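Local coordinates for protein DegT/DnrJ/EryC1/StrS aminotransferase (Brucella abortus 2308, PDB 4QGR) that binds pyridoxal 5'-phosphate and probably catalyses transamination, the transfer of an amino group, at residues G15-R20 against H359-E364; G52-V57 against A258-E263. All blocks are in the same frame, centred on the assembly; numbering follows the deposited sequence.

In the fold
From the N terminus, the chain first forms the short helix 14-20, whose segment 15-20 packs against 359-364, the turn between strand 353-356 and helix 364-377. Contact 1 thus closes a loop of 338 residues. Contact 2 is nested inside it: 52-57, the C-terminal turn of helix 42-55 and the two residues after it, meets 258-263 in the long helix 247-278, with 200 residues between. The centres of the two contacts lie about 18 Å apart, yet they touch directly through Glu263, whose OE2 is within hydrogen-bonding distance of Tyr361 OH (2.6 Å) and Gln17 NE2 (2.9 Å). Helix 247-278 is therefore the common support, joining helix 14-20 and the turn before helix 364-377 to helix 42-55.

Contact 1: G15-R20 against H359-E364; sequences GAQRAR and HPYLSE
Tyr361 OH is gripped by two side chains: within this contact Arg20 NH1 donates to it at 2.9 Å with an N-H...O angle of 151°, and Glu263 of helix 247-278 is its other hydrogen-bond partner. Tyr361 belongs to a type I beta turn, His359 to Leu362, that lies between strand 353-356 and helix 364-377, and its ring packs on helix 14-20 near the N-terminal end of this aminotransferase chain. The hydroxyl lies at the edge of the guanidinium, close to its plane, while the guanidinium and phenol planes stand 87° apart. Arg20 is extended from CG to NE, which carries NH1 out from the helix to the end of the ring; NH2 forms a salt bridge with Asp262 of helix 247-278, and the two bonds together should limit rotation of the guanidinium.

The ring is held between two neighbours. Over one face comes the helix backbone, with Gln17 N about 4.0 Å above the plane of the Tyr361 ring and toward its rim; against the opposite face lies CB of the preceding Pro360. Gln17 adds its CB, 3.6 Å from Tyr361 CE2, and its extended chain then runs on past the hydroxyl. Its amide, steeply inclined to the ring, bonds Lys256 through OE1 and, through NE2, the same Glu263 carboxylate, whose negative charge this polar network, reaching from buried Gln17 and Glu263 to the exposed Arg20, would probably stabilise. At the other end of the tyrosine, Ala16 CB packs on Tyr361 CB at 3.7 Å. The turn itself is braced by its first residue: Tyr361 N donates to His359 ND1 at 3.2 Å, from a direction tilted 27° out of the imidazole plane.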
loop_
_atom_site.group_PDB
_atom_site.type_symbol
_atom_site.label_atom_id
_atom_site.label_comp_id
_atom_site.label_asym_id
_atom_site.label_seq_id
_atom_site.Cartn_x
_atom_site.Cartn_y
_atom_site.Cartn_z
ATOM N N GLY A 15 -4.004 3.595 -24.054
ATOM C CA GLY A 15 -3.737 2.719 -25.199
ATOM C C GLY A 15 -2.807 3.309 -26.258
ATOM O O GLY A 15 -1.942 2.593 -26.827
ATOM N N ALA A 16 -2.985 4.589 -26.542
ATOM C CA ALA A 16 -2.176 5.256 -27.561
ATOM C C ALA A 16 -0.739 5.374 -27.078
ATOM O O ALA A 16 0.230 5.243 -27.856
ATOM C CB ALA A 16 -2.709 6.633 -27.875
ATOM N N GLN A 17 -0.618 5.628 -25.778
ATOM C CA GLN A 17 0.697 5.685 -25.171
ATOM C C GLN A 17 1.364 4.315 -25.203
ATOM O O GLN A 17 2.517 4.199 -25.556
ATOM C CB GLN A 17 0.605 6.211 -23.738
ATOM C CG GLN A 17 1.977 6.265 -23.069
ATOM C CD GLN A 17 1.868 6.560 -21.589
ATOM O OE1 GLN A 17 1.288 5.800 -20.832
ATOM N NE2 GLN A 17 2.494 7.647 -21.165
ATOM N N ARG A 18 0.626 3.272 -24.827
ATOM C CA ARG A 18 1.182 1.946 -24.834
ATOM C C ARG A 18 1.597 1.577 -26.261
ATOM O O ARG A 18 2.638 0.925 -26.455
ATOM C CB ARG A 18 0.198 0.939 -24.246
ATOM C CG ARG A 18 0.773 -0.455 -24.092
ATOM C CD ARG A 18 -0.183 -1.411 -23.394
ATOM N NE ARG A 18 -1.171 -1.924 -24.320
ATOM C CZ ARG A 18 -0.938 -2.887 -25.240
ATOM N NH1 ARG A 18 0.242 -3.512 -25.369
ATOM N NH2 ARG A 18 -1.914 -3.261 -26.054
ATOM N N ALA A 19 0.757 1.906 -27.248
ATOM C CA ALA A 19 1.119 1.568 -28.645
ATOM C C ALA A 19 2.504 2.141 -29.022
ATOM O O ALA A 19 3.297 1.485 -29.763
ATOM C CB ALA A 19 0.055 2.044 -29.616
ATOM N N ARG A 20 2.797 3.351 -28.541
ATOM C CA ARG A 20 4.030 4.040 -28.898
ATOM C C ARG A 20 5.277 3.245 -28.463
ATOM O O ARG A 20 6.342 3.223 -29.145
ATOM C CB ARG A 20 4.014 5.407 -28.249
ATOM C CG ARG A 20 5.222 6.256 -28.551
ATOM C CD ARG A 20 5.191 7.501 -27.709
ATOM N NE ARG A 20 6.332 8.388 -27.918
ATOM C CZ ARG A 20 6.329 9.670 -27.564
ATOM N NH1 ARG A 20 5.254 10.184 -27.017
ATOM N NH2 ARG A 20 7.353 10.435 -27.865
ATOM N N HIS A 359 -4.286 14.670 -23.012
ATOM C CA HIS A 359 -3.207 13.684 -22.996
ATOM C C HIS A 359 -2.312 13.976 -24.203
ATOM O O HIS A 359 -2.709 14.744 -25.093
ATOM C CB HIS A 359 -3.761 12.250 -23.017
ATOM C CG HIS A 359 -4.715 11.961 -24.127
ATOM N ND1 HIS A 359 -4.303 11.557 -25.376
ATOM C CD2 HIS A 359 -6.060 12.071 -24.202
ATOM C CE1 HIS A 359 -5.352 11.353 -26.140
ATOM N NE2 HIS A 359 -6.434 11.662 -25.460
ATOM N N PRO A 360 -1.126 13.347 -24.265
ATOM C CA PRO A 360 -0.198 13.704 -25.325
ATOM C C PRO A 360 -0.632 13.333 -26.731
ATOM O O PRO A 360 -0.044 13.858 -27.684
ATOM C CB PRO A 360 1.106 12.968 -24.916
ATOM C CG PRO A 360 0.948 12.693 -23.443
ATOM C CD PRO A 360 -0.510 12.435 -23.286
ATOM N N TYR A 361 -1.605 12.427 -26.858
ATOM C CA TYR A 361 -2.008 11.828 -28.139
ATOM C C TYR A 361 -3.302 12.352 -28.741
ATOM O O TYR A 361 -3.841 11.802 -29.718
ATOM C CB TYR A 361 -2.019 10.315 -27.976
ATOM C CG TYR A 361 -0.718 9.883 -27.341
ATOM C CD1 TYR A 361 0.406 9.702 -28.118
ATOM C CD2 TYR A 361 -0.588 9.738 -25.954
ATOM C CE1 TYR A 361 1.625 9.394 -27.554
ATOM C CE2 TYR A 361 0.639 9.427 -25.384
ATOM C CZ TYR A 361 1.734 9.236 -26.202
ATOM O OH TYR A 361 2.989 8.952 -25.712
ATOM N N LEU A 362 -3.804 13.451 -28.180
ATOM C CA LEU A 362 -5.013 14.050 -28.692
ATOM C C LEU A 362 -4.716 14.655 -30.050
ATOM O O LEU A 362 -3.822 15.484 -30.189
ATOM C CB LEU A 362 -5.496 15.127 -27.723
ATOM C CG LEU A 362 -6.869 15.736 -27.971
ATOM C CD1 LEU A 362 -7.957 14.687 -27.704
ATOM C CD2 LEU A 362 -7.055 16.980 -27.100
ATOM N N SER A 363 -5.464 14.243 -31.063
ATOM C CA SER A 363 -5.192 14.731 -32.423
ATOM C C SER A 363 -5.719 16.146 -32.630
ATOM O O SER A 363 -6.633 16.604 -31.932
ATOM C CB SER A 363 -5.836 13.795 -33.446
ATOM O OG SER A 363 -7.264 13.918 -33.430
ATOM N N GLU A 364 -5.177 16.818 -33.646
ATOM C CA GLU A 364 -5.692 18.134 -34.022
ATOM C C GLU A 364 -7.177 18.037 -34.317
ATOM O O GLU A 364 -7.953 18.851 -33.844
ATOM C CB GLU A 364 -5.005 18.673 -35.270
ATOM C CG GLU A 364 -3.675 19.336 -35.051
ATOM C CD GLU A 364 -3.312 20.292 -36.175
ATOM O OE1 GLU A 364 -4.216 20.846 -36.859
ATOM O OE2 GLU A 364 -2.103 20.476 -36.379
#

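Contact 2: G52-V57 against A258-E263; sequences GEYLGV and AILEDE
Tyr54 and Glu261 mark the closest backbone approach, their CA atoms being 9.1 Å apart, so the last turn of helix 42-55 and helix 247-278 are bridged here by side chains alone. Helix 42-55 ends in a Schellman motif: Gly56, with positive phi, is the C-prime residue, and Val57 N returns to Gly52 O at 3.0 Å.

Tyr54 spans the gap. With CG anti to the backbone N (chi1 -179°), its ring projects from the helix and brings the hydroxyl to helix 247-278. There Tyr54 OH donates to Glu261 OE1 at 2.8 Å, meeting the oxygen nearly along its C-O axis. OE1 lies at the ring edge, near the ring plane, although the carboxylate is turned 67° from that plane. The bend at chi2 (69°) brings Glu261 OE1 up to the tyrosine hydroxyl. Beside it, Leu260 CD2 approaches the ring neither squarely over a face nor at its edge, 3.7 Å from Tyr54 CE2; the two side chains cross at about a right angle. Met183 of strand 182-183 also packs on Tyr54.

The other carboxylate oxygen, Glu261 OE2, forms a salt bridge with Arg292. Arginine and phenol together would be expected to favour the ionised form of Glu261, making this helix-to-helix bridge a charge-assisted hydrogen bond seated against leucine.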
loop_
_atom_site.group_PDB
_atom_site.type_symbol
_atom_site.label_atom_id
_atom_site.label_comp_id
_atom_site.label_asym_id
_atom_site.label_seq_id
_atom_site.Cartn_x
_atom_site.Cartn_y
_atom_site.Cartn_z
ATOM N N GLY A 52 15.295 10.779 -10.226
ATOM C CA GLY A 52 16.036 11.797 -9.446
ATOM C C GLY A 52 16.756 12.815 -10.348
ATOM O O GLY A 52 16.674 14.020 -10.128
ATOM N N GLU A 53 17.439 12.343 -11.384
ATOM C CA GLU A 53 18.135 13.266 -12.297
ATOM C C GLU A 53 17.201 14.103 -13.104
ATOM O O GLU A 53 17.454 15.265 -13.317
ATOM C CB GLU A 53 19.086 12.488 -13.217
ATOM C CG GLU A 53 20.167 11.872 -12.351
ATOM C CD GLU A 53 21.519 11.744 -13.015
ATOM O OE1 GLU A 53 21.794 12.488 -14.001
ATOM O OE2 GLU A 53 22.286 10.905 -12.517
ATOM N N TYR A 54 16.074 13.520 -13.496
ATOM C CA TYR A 54 15.039 14.235 -14.230
ATOM C C TYR A 54 14.499 15.404 -13.393
ATOM O O TYR A 54 14.294 16.522 -13.898
ATOM C CB TYR A 54 13.875 13.276 -14.609
ATOM C CG TYR A 54 12.796 13.958 -15.397
ATOM C CD1 TYR A 54 13.029 14.407 -16.720
ATOM C CD2 TYR A 54 11.543 14.196 -14.854
ATOM C CE1 TYR A 54 12.029 15.061 -17.434
ATOM C CE2 TYR A 54 10.555 14.824 -15.573
ATOM C CZ TYR A 54 10.813 15.276 -16.847
ATOM O OH TYR A 54 9.827 15.916 -17.553
ATOM N N LEU A 55 14.263 15.136 -12.113
ATOM C CA LEU A 55 13.656 16.136 -11.255
ATOM C C LEU A 55 14.687 17.050 -10.576
ATOM O O LEU A 55 14.305 18.008 -9.908
ATOM C CB LEU A 55 12.848 15.456 -10.149
ATOM C CG LEU A 55 11.670 14.605 -10.564
ATOM C CD1 LEU A 55 11.017 13.929 -9.355
ATOM C CD2 LEU A 55 10.664 15.414 -11.348
ATOM N N GLY A 56 15.957 16.703 -10.691
ATOM C CA GLY A 56 17.022 17.393 -9.944
ATOM C C GLY A 56 16.970 17.269 -8.449
ATOM O O GLY A 56 17.284 18.218 -7.725
ATOM N N VAL A 57 16.589 16.110 -7.939
ATOM C CA VAL A 57 16.566 15.910 -6.485
ATOM C C VAL A 57 17.528 14.778 -6.179
ATOM O O VAL A 57 17.668 13.840 -6.984
ATOM C CB VAL A 57 15.166 15.572 -5.946
ATOM C CG1 VAL A 57 14.158 16.643 -6.333
ATOM C CG2 VAL A 57 14.711 14.229 -6.441
ATOM N N ALA A 258 11.152 7.557 -20.075
ATOM C CA ALA A 258 11.970 7.876 -21.280
ATOM C C ALA A 258 11.223 8.685 -22.354
ATOM O O ALA A 258 11.842 9.300 -23.225
ATOM C CB ALA A 258 12.564 6.603 -21.907
ATOM N N ILE A 259 9.903 8.697 -22.294
ATOM C CA ILE A 259 9.098 9.523 -23.186
ATOM C C ILE A 259 8.366 10.676 -22.525
ATOM O O ILE A 259 7.657 11.454 -23.207
ATOM C CB ILE A 259 8.063 8.692 -24.006
ATOM C CG1 ILE A 259 6.998 8.059 -23.118
ATOM C CG2 ILE A 259 8.755 7.635 -24.886
ATOM C CD1 ILE A 259 5.922 7.356 -23.895
ATOM N N LEU A 260 8.547 10.832 -21.213
ATOM C CA LEU A 260 7.811 11.850 -20.456
ATOM C C LEU A 260 8.121 13.269 -20.945
ATOM O O LEU A 260 7.211 14.086 -21.133
ATOM C CB LEU A 260 8.116 11.719 -18.950
ATOM C CG LEU A 260 7.448 12.718 -18.014
ATOM C CD1 LEU A 260 5.935 12.598 -18.094
ATOM C CD2 LEU A 260 7.921 12.495 -16.587
ATOM N N GLU A 261 9.384 13.585 -21.166
ATOM C CA GLU A 261 9.712 14.948 -21.572
ATOM C C GLU A 261 9.073 15.325 -22.895
ATOM O O GLU A 261 8.551 16.401 -23.009
ATOM C CB GLU A 261 11.232 15.190 -21.589
ATOM C CG GLU A 261 11.616 16.614 -21.937
ATOM C CD GLU A 261 11.283 17.662 -20.889
ATOM O OE1 GLU A 261 10.843 17.329 -19.776
ATOM O OE2 GLU A 261 11.432 18.870 -21.198
ATOM N N ASP A 262 9.069 14.419 -23.882
ATOM C CA ASP A 262 8.420 14.724 -25.170
ATOM C C ASP A 262 6.886 14.874 -24.973
ATOM O O ASP A 262 6.237 15.763 -25.541
ATOM C CB ASP A 262 8.748 13.638 -26.192
ATOM C CG ASP A 262 8.242 13.958 -27.538
ATOM O OD1 ASP A 262 8.871 14.789 -28.222
ATOM O OD2 ASP A 262 7.240 13.362 -27.961
ATOM N N GLU A 263 6.315 13.990 -24.151
ATOM C CA GLU A 263 4.911 14.100 -23.783
ATOM C C GLU A 263 4.556 15.432 -23.102
ATOM O O GLU A 263 3.456 15.938 -23.292
ATOM C CB GLU A 263 4.519 12.967 -22.842
ATOM C CG GLU A 263 4.378 11.634 -23.552
ATOM C CD GLU A 263 3.923 10.515 -22.646
ATOM O OE1 GLU A 263 4.071 10.637 -21.398
ATOM O OE2 GLU A 263 3.368 9.513 -23.152
#